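Local structure of kinase-associated protein B (Bacillus cereus, 1Y71) at residues L40-H45 and E93-A98; T101-F106 and E119-L124. The protein is of unknown function but belongs to the KapB family of SH3-like proteins and is probably associated with a kinase. One frame throughout, in Å; residues are numbered along the deposited sequence.

Interaction 1: L40-H45 and E93-A98; sequences LAVLKH and ESLKLA
Val-42 and Ala-98 meet at the middle of this contact, where Val-42 CG1 rests 3.7 Å from Ala-98 CB. That methyl lies anti to the backbone N (chi1 -173°), a rotation that brings it to the alanine, while CG2 packs more loosely on CD1 of Leu-95. Ser-94 supplies the direct polar link: its OG accepts the backbone N-H of Val-42 at 2.8 Å in a nearly straight bond (169°) and in turn donates to the carbonyl O of Tyr-91, one turn back in the helix. The hydroxyl of this buried serine thus ties the end of strand 34-42 to the first turn of the helix. Two waters add to the link. One donates to both Val-42 O (2.6 Å) and Ser-94 O (2.8 Å); the other takes the N-H of His-45 and donates to Ala-98 O. Further along, His-45 turns toward the helix. Its N lies 3.8 Å from Ala-98 CB, and its CD2 receives Leu-95 CD1 at the ring edge, in plane, at 3.7 Å; NE2 is hydrogen-bonded to Tyr-128 OH near the chain end. Strand 40-42 and helix 93-98 run nearly parallel, 14° apart. Leu-40 with Ala-41, facing Ile-24, and Leu-43 with Lys-44, facing Lys-22, form two classic beta bulges, and the chain turns a corner at Leu-43. The arrangement is a helix packed on the bulged end of strand 34-42 in an antiparallel sheet, consistent with an SH3-like fold carrying an added helical segment.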
ATOM      1  N   LEU B  40       3.197  -2.159   6.534  1.00 16.51           N
ATOM      2  CA  LEU B  40       2.478  -2.278   5.256  1.00 17.58           C
ATOM      3  C   LEU B  40       3.368  -2.414   4.020  1.00 18.40           C
ATOM      4  O   LEU B  40       2.948  -2.983   2.992  1.00 18.34           O
ATOM      5  CB  LEU B  40       1.529  -1.089   5.074  1.00 16.76           C
ATOM      6  CG  LEU B  40       0.474  -0.935   6.160  1.00 19.46           C
ATOM      7  CD1 LEU B  40      -0.254   0.427   6.014  1.00 18.38           C
ATOM      8  CD2 LEU B  40      -0.554  -2.117   6.229  1.00 21.05           C
ATOM      9  N   ALA B  41       4.572  -1.838   4.094  1.00 18.34           N
ATOM     10  CA  ALA B  41       5.494  -1.861   2.973  1.00 19.13           C
ATOM     11  C   ALA B  41       6.914  -1.701   3.473  1.00 19.79           C
ATOM     12  O   ALA B  41       7.128  -1.193   4.577  1.00 20.32           O
ATOM     13  CB  ALA B  41       5.165  -0.771   1.977  1.00 18.16           C
ATOM     14  N   VAL B  42       7.868  -2.134   2.648  1.00 20.73           N
ATOM     15  CA  VAL B  42       9.292  -1.999   2.929  1.00 22.11           C
ATOM     16  C   VAL B  42       9.934  -0.906   2.067  1.00 22.10           C
ATOM     17  O   VAL B  42       9.827  -0.935   0.856  1.00 22.42           O
ATOM     18  CB  VAL B  42      10.058  -3.319   2.699  1.00 23.11           C
ATOM     19  CG1 VAL B  42      11.551  -3.172   3.187  1.00 23.63           C
ATOM     20  CG2 VAL B  42       9.351  -4.497   3.402  1.00 21.36           C
ATOM     21  N   LEU B  43      10.608   0.043   2.716  1.00 21.81           N
ATOM     22  CA  LEU B  43      11.395   1.078   2.032  1.00 22.08           C
ATOM     23  C   LEU B  43      12.891   0.751   2.002  1.00 22.25           C
ATOM     24  O   LEU B  43      13.594   1.064   1.017  1.00 21.65           O
ATOM     25  CB  LEU B  43      11.215   2.463   2.698  1.00 21.74           C
ATOM     26  CG  LEU B  43       9.890   3.188   2.536  1.00 22.03           C
ATOM     27  CD1 LEU B  43       9.886   4.464   3.391  1.00 22.26           C
ATOM     28  CD2 LEU B  43       9.555   3.489   1.072  1.00 25.53           C
ATOM     29  N   LYS B  44      13.383   0.153   3.080  1.00 21.44           N
ATOM     30  CA  LYS B  44      14.796  -0.224   3.126  1.00 21.05           C
ATOM     31  C   LYS B  44      14.927  -1.556   3.813  1.00 21.19           C
ATOM     32  O   LYS B  44      14.398  -1.740   4.919  1.00 21.40           O
ATOM     33  CB  LYS B  44      15.643   0.850   3.836  1.00 19.75           C
ATOM     34  CG  LYS B  44      17.103   0.412   4.057  1.00 21.17           C
ATOM     35  CD  LYS B  44      17.780   1.372   5.016  1.00 24.23           C
ATOM     36  CE  LYS B  44      19.287   1.170   5.024  1.00 29.93           C
ATOM     37  NZ  LYS B  44      19.763   0.506   6.272  1.00 27.72           N
ATOM     38  N   HIS B  45      15.563  -2.498   3.123  1.00 21.55           N
ATOM     39  CA  HIS B  45      15.801  -3.825   3.674  1.00 22.03           C
ATOM     40  C   HIS B  45      16.937  -3.714   4.683  1.00 22.18           C
ATOM     41  O   HIS B  45      17.889  -2.939   4.467  1.00 22.56           O
ATOM     42  CB  HIS B  45      16.072  -4.857   2.559  1.00 20.76           C
ATOM     43  CG  HIS B  45      15.974  -6.277   3.023  1.00 24.51           C
ATOM     44  ND1 HIS B  45      17.021  -6.928   3.646  1.00 24.51           N
ATOM     45  CD2 HIS B  45      14.953  -7.166   2.974  1.00 24.19           C
ATOM     46  CE1 HIS B  45      16.656  -8.163   3.941  1.00 28.23           C
ATOM     47  NE2 HIS B  45      15.400  -8.330   3.560  1.00 27.88           N
ATOM     48  N   GLU B  93       5.964  -6.205  -3.734  1.00 19.49           N
ATOM     49  CA  GLU B  93       6.769  -5.466  -4.685  1.00 21.10           C
ATOM     50  C   GLU B  93       7.782  -4.515  -3.995  1.00 19.65           C
ATOM     51  O   GLU B  93       8.907  -4.343  -4.493  1.00 17.80           O
ATOM     52  CB  GLU B  93       5.900  -4.713  -5.678  1.00 22.34           C
ATOM     53  CG  GLU B  93       6.504  -4.666  -7.095  1.00 32.08           C
ATOM     54  CD  GLU B  93       6.798  -6.055  -7.738  1.00 39.04           C
ATOM     55  OE1 GLU B  93       6.073  -7.057  -7.463  1.00 45.29           O
ATOM     56  OE2 GLU B  93       7.759  -6.130  -8.537  1.00 41.62           O
ATOM     57  N   SER B  94       7.384  -3.909  -2.878  1.00 19.98           N
ATOM     58  CA  SER B  94       8.290  -3.017  -2.149  1.00 19.45           C
ATOM     59  C   SER B  94       9.499  -3.803  -1.594  1.00 20.07           C
ATOM     60  O   SER B  94      10.647  -3.310  -1.594  1.00 19.81           O
ATOM     61  CB  SER B  94       7.554  -2.258  -1.022  1.00 20.28           C
ATOM     62  OG  SER B  94       7.214  -3.113   0.065  1.00 19.83           O
ATOM     63  N   LEU B  95       9.232  -5.011  -1.091  1.00 19.18           N
ATOM     64  CA  LEU B  95      10.288  -5.892  -0.572  1.00 19.96           C
ATOM     65  C   LEU B  95      11.250  -6.289  -1.671  1.00 20.13           C
ATOM     66  O   LEU B  95      12.502  -6.273  -1.481  1.00 19.23           O
ATOM     67  CB  LEU B  95       9.679  -7.127   0.095  1.00 19.55           C
ATOM     68  CG  LEU B  95      10.589  -8.248   0.657  1.00 20.13           C
ATOM     69  CD1 LEU B  95      11.566  -7.652   1.695  1.00 20.69           C
ATOM     70  CD2 LEU B  95       9.749  -9.432   1.285  1.00 21.06           C
ATOM     71  N   LYS B  96      10.679  -6.667  -2.824  1.00 20.96           N
ATOM     72  CA  LYS B  96      11.488  -6.995  -4.000  1.00 23.01           C
ATOM     73  C   LYS B  96      12.401  -5.806  -4.369  1.00 22.51           C
ATOM     74  O   LYS B  96      13.614  -5.972  -4.569  1.00 21.18           O
ATOM     75  CB  LYS B  96      10.588  -7.414  -5.181  1.00 23.29           C
ATOM     76  CG  LYS B  96      11.354  -8.059  -6.346  1.00 27.00           C
ATOM     77  CD  LYS B  96      10.385  -8.393  -7.540  1.00 26.06           C
ATOM     78  CE  LYS B  96      11.189  -8.835  -8.821  1.00 31.94           C
ATOM     79  NZ  LYS B  96      12.077  -7.716  -9.351  1.00 36.91           N
ATOM     80  N   LEU B  97      11.810  -4.621  -4.455  1.00 22.54           N
ATOM     81  CA  LEU B  97      12.559  -3.388  -4.740  1.00 23.10           C
ATOM     82  C   LEU B  97      13.626  -3.068  -3.707  1.00 22.35           C
ATOM     83  O   LEU B  97      14.806  -2.887  -4.065  1.00 23.67           O
ATOM     84  CB  LEU B  97      11.619  -2.193  -4.896  1.00 23.18           C
ATOM     85  CG  LEU B  97      12.257  -0.830  -5.206  1.00 27.05           C
ATOM     86  CD1 LEU B  97      12.885  -0.823  -6.616  1.00 30.14           C
ATOM     87  CD2 LEU B  97      11.255   0.327  -5.077  1.00 26.87           C
ATOM     88  N   ALA B  98      13.240  -3.013  -2.436  1.00 21.59           N
ATOM     89  CA  ALA B  98      14.169  -2.738  -1.338  1.00 21.99           C
ATOM     90  C   ALA B  98      15.412  -3.672  -1.388  1.00 22.36           C
ATOM     91  O   ALA B  98      16.571  -3.258  -1.220  1.00 21.48           O
ATOM     92  CB  ALA B  98      13.441  -2.880   0.009  1.00 22.12           C
TER
HETATM   93  O   HOH W   1      10.632  -0.560  -1.626  1.00 21.25           O
HETATM   94  O   HOH W   2      17.043  -1.549   0.652  1.00 19.82           O

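Interaction 2: T101-F106 and E119-L124; sequences TQMNSF and ETLQQL
The backbone O of Gln-102, a residue whose side chain lies across Leu-121, takes two bonds from Ser-105: a firm one from OG at 2.7 Å and a weak one from N. The hydroxyl approaches at 133° to the C=O, tilted a little from the carbonyl plane, and sits over the centre of one face of the Phe-106 ring. Leu-121 is the side chain on which the contact turns. Gln-102 CG lies anti to the backbone N (chi1 -174°), which brings it 3.7 Å from Leu-121 CD1; the extended chain crosses the leucine at about a right angle, OE1 3.3 Å from Leu-121 CD2. Met-103, present as selenomethionine, slides past Leu-121 in the opposite direction, CG 3.8 Å and SE 4.1 Å from Leu-121 CB. Phe-106 offers its edge: CE2 meets Leu-121 CD1 at 3.8 Å, in the ring plane. The polar partners of the Gln-102 amide lie outside these segments: NE2 donates to Pro-46 O, and OE1 has a weak hydrogen bond with His-45 ND1. A glutamine stem and amide, a selenoether chain and a ring edge thus meet one leucine, so apolar and van der Waals contact, with no direct polar pairing, joins these two segments.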
ATOM      1  N   THR B 101      17.647  -2.918  -4.459  1.00 26.60           N
ATOM      2  CA  THR B 101      18.382  -1.690  -4.119  1.00 26.23           C
ATOM      3  C   THR B 101      19.595  -1.959  -3.237  1.00 26.24           C
ATOM      4  O   THR B 101      20.719  -1.491  -3.536  1.00 26.02           O
ATOM      5  CB  THR B 101      17.426  -0.613  -3.496  1.00 25.57           C
ATOM      6  OG1 THR B 101      16.479  -0.251  -4.485  1.00 25.27           O
ATOM      7  CG2 THR B 101      18.143   0.656  -3.003  1.00 26.43           C
ATOM      8  N   GLN B 102      19.386  -2.732  -2.176  1.00 25.17           N
ATOM      9  CA  GLN B 102      20.461  -3.069  -1.268  1.00 25.62           C
ATOM     10  C   GLN B 102      21.553  -3.889  -1.963  1.00 26.30           C
ATOM     11  O   GLN B 102      22.758  -3.654  -1.759  1.00 25.12           O
ATOM     12  CB  GLN B 102      19.942  -3.857  -0.076  1.00 24.94           C
ATOM     13  CG  GLN B 102      21.020  -4.111   1.001  1.00 26.35           C
ATOM     14  CD  GLN B 102      20.455  -4.813   2.200  1.00 26.30           C
ATOM     15  OE1 GLN B 102      19.334  -5.327   2.157  1.00 28.12           O
ATOM     16  NE2 GLN B 102      21.184  -4.801   3.289  1.00 26.05           N
HETATM   17  N   MSE B 103      21.132  -4.867  -2.748  1.00 26.13           N
HETATM   18  CA  MSE B 103      22.075  -5.656  -3.526  1.00 29.20           C
HETATM   19  C   MSE B 103      22.897  -4.817  -4.478  1.00 27.40           C
HETATM   20  O   MSE B 103      24.121  -4.964  -4.516  1.00 26.49           O
HETATM   21  CB  MSE B 103      21.384  -6.804  -4.243  1.00 27.78           C
HETATM   22  CG  MSE B 103      20.921  -7.876  -3.273  1.00 31.71           C
HETATM   23 SE   MSE B 103      20.157  -9.455  -4.143  0.90 40.60          SE
HETATM   24  CE  MSE B 103      18.589  -8.722  -4.932  1.00 39.52           C
ATOM     25  N   ASN B 104      22.236  -3.929  -5.220  1.00 27.40           N
ATOM     26  CA  ASN B 104      22.911  -2.991  -6.113  1.00 28.21           C
ATOM     27  C   ASN B 104      23.849  -2.016  -5.408  1.00 28.56           C
ATOM     28  O   ASN B 104      24.828  -1.536  -6.014  1.00 28.43           O
ATOM     29  CB  ASN B 104      21.892  -2.222  -6.956  1.00 28.83           C
ATOM     30  CG  ASN B 104      21.271  -3.080  -8.039  1.00 31.76           C
ATOM     31  OD1 ASN B 104      21.869  -4.053  -8.490  1.00 35.78           O
ATOM     32  ND2 ASN B 104      20.091  -2.699  -8.496  1.00 34.67           N
ATOM     33  N   SER B 105      23.555  -1.716  -4.143  1.00 27.75           N
ATOM     34  CA  SER B 105      24.374  -0.804  -3.367  1.00 27.35           C
ATOM     35  C   SER B 105      25.818  -1.277  -3.211  1.00 27.38           C
ATOM     36  O   SER B 105      26.680  -0.472  -2.907  1.00 26.45           O
ATOM     37  CB  SER B 105      23.763  -0.484  -1.990  1.00 27.36           C
ATOM     38  OG  SER B 105      24.085  -1.466  -1.010  1.00 27.12           O
ATOM     39  N   PHE B 106      26.060  -2.573  -3.413  1.00 26.90           N
ATOM     40  CA  PHE B 106      27.387  -3.147  -3.261  1.00 27.64           C
ATOM     41  C   PHE B 106      28.182  -3.176  -4.570  1.00 28.11           C
ATOM     42  O   PHE B 106      29.289  -3.647  -4.580  1.00 26.66           O
ATOM     43  CB  PHE B 106      27.296  -4.567  -2.684  1.00 27.54           C
ATOM     44  CG  PHE B 106      26.725  -4.625  -1.297  1.00 28.90           C
ATOM     45  CD1 PHE B 106      27.405  -4.051  -0.219  1.00 31.32           C
ATOM     46  CD2 PHE B 106      25.516  -5.278  -1.056  1.00 32.55           C
ATOM     47  CE1 PHE B 106      26.891  -4.123   1.070  1.00 30.76           C
ATOM     48  CE2 PHE B 106      24.988  -5.352   0.248  1.00 30.87           C
ATOM     49  CZ  PHE B 106      25.686  -4.765   1.302  1.00 29.30           C
ATOM     50  N   GLU B 119      25.796 -12.560  -0.731  1.00 33.62           N
ATOM     51  CA  GLU B 119      25.435 -13.982  -0.569  1.00 35.00           C
ATOM     52  C   GLU B 119      24.139 -14.137   0.226  1.00 34.83           C
ATOM     53  O   GLU B 119      23.183 -14.835  -0.160  1.00 35.42           O
ATOM     54  CB  GLU B 119      26.515 -14.705   0.241  1.00 35.50           C
ATOM     55  CG  GLU B 119      27.970 -14.574  -0.221  1.00 38.74           C
ATOM     56  CD  GLU B 119      28.870 -15.707   0.327  1.00 38.21           C
ATOM     57  OE1 GLU B 119      28.393 -16.864   0.362  1.00 42.58           O
ATOM     58  OE2 GLU B 119      30.049 -15.452   0.711  1.00 42.68           O
ATOM     59  N   THR B 120      24.149 -13.498   1.382  1.00 34.71           N
ATOM     60  CA  THR B 120      23.033 -13.525   2.318  1.00 34.74           C
ATOM     61  C   THR B 120      21.731 -13.018   1.704  1.00 33.49           C
ATOM     62  O   THR B 120      20.691 -13.676   1.830  1.00 33.37           O
ATOM     63  CB  THR B 120      23.416 -12.736   3.570  1.00 34.77           C
ATOM     64  OG1 THR B 120      24.564 -13.375   4.130  1.00 35.21           O
ATOM     65  CG2 THR B 120      22.311 -12.748   4.589  1.00 35.56           C
ATOM     66  N   LEU B 121      21.792 -11.873   1.028  1.00 32.13           N
ATOM     67  CA  LEU B 121      20.609 -11.300   0.373  1.00 31.09           C
ATOM     68  C   LEU B 121      20.111 -12.151  -0.771  1.00 31.86           C
ATOM     69  O   LEU B 121      18.906 -12.246  -0.989  1.00 29.93           O
ATOM     70  CB  LEU B 121      20.859  -9.860  -0.090  1.00 30.74           C
ATOM     71  CG  LEU B 121      21.287  -8.879   1.023  1.00 29.30           C
ATOM     72  CD1 LEU B 121      21.958  -7.646   0.479  1.00 27.53           C
ATOM     73  CD2 LEU B 121      20.098  -8.519   1.913  1.00 30.25           C
ATOM     74  N   GLN B 122      21.036 -12.774  -1.505  1.00 33.30           N
ATOM     75  CA  GLN B 122      20.636 -13.654  -2.616  1.00 35.42           C
ATOM     76  C   GLN B 122      19.763 -14.814  -2.102  1.00 35.70           C
ATOM     77  O   GLN B 122      18.753 -15.146  -2.703  1.00 36.66           O
ATOM     78  CB  GLN B 122      21.849 -14.174  -3.403  1.00 35.09           C
ATOM     79  CG  GLN B 122      22.534 -13.134  -4.289  1.00 36.23           C
ATOM     80  CD  GLN B 122      23.866 -13.626  -4.875  1.00 37.39           C
ATOM     81  OE1 GLN B 122      24.736 -14.148  -4.157  1.00 41.67           O
ATOM     82  NE2 GLN B 122      24.028 -13.459  -6.192  1.00 40.80           N
ATOM     83  N   GLN B 123      20.148 -15.399  -0.977  1.00 36.61           N
ATOM     84  CA  GLN B 123      19.358 -16.456  -0.358  1.00 37.41           C
ATOM     85  C   GLN B 123      18.033 -15.939   0.174  1.00 37.54           C
ATOM     86  O   GLN B 123      16.986 -16.583  -0.028  1.00 37.95           O
ATOM     87  CB  GLN B 123      20.120 -17.132   0.787  1.00 37.62           C
ATOM     88  CG  GLN B 123      19.425 -18.394   1.333  1.00 38.96           C
ATOM     89  CD  GLN B 123      19.074 -19.391   0.233  1.00 41.50           C
ATOM     90  OE1 GLN B 123      19.895 -19.679  -0.635  1.00 41.29           O
ATOM     91  NE2 GLN B 123      17.836 -19.907   0.256  1.00 41.88           N
ATOM     92  N   LEU B 124      18.083 -14.814   0.886  1.00 36.65           N
ATOM     93  CA  LEU B 124      16.864 -14.201   1.432  1.00 37.16           C
ATOM     94  C   LEU B 124      15.814 -13.998   0.338  1.00 36.90           C
ATOM     95  O   LEU B 124      14.626 -14.257   0.543  1.00 36.55           O
ATOM     96  CB  LEU B 124      17.174 -12.874   2.119  1.00 36.69           C
ATOM     97  CG  LEU B 124      17.526 -12.868   3.602  1.00 37.17           C
ATOM     98  CD1 LEU B 124      17.760 -11.454   4.013  1.00 36.02           C
ATOM     99  CD2 LEU B 124      16.408 -13.499   4.442  1.00 37.91           C
TER

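How the interactions relate
Interaction 1 is largely buried and near the centre of the chain, whereas interaction 2 lies nearer the surface, about 13 Å away between centres. Both use helix 91-104: its earlier turns face strand 34-42, and its last turn faces helix 112-127, so this helix stands between the sheet and the C-terminal helix. Their chemistry differs accordingly. The strand-helix contact combines a direct hydrogen bond and two bridging waters with apolar packing centred on a valine and an alanine, while interaction 2 is made by longer side chains without polar pairing. His-45 joins them: besides its weak bond to Gln-102, its ring packs on Leu-121 and Leu-124.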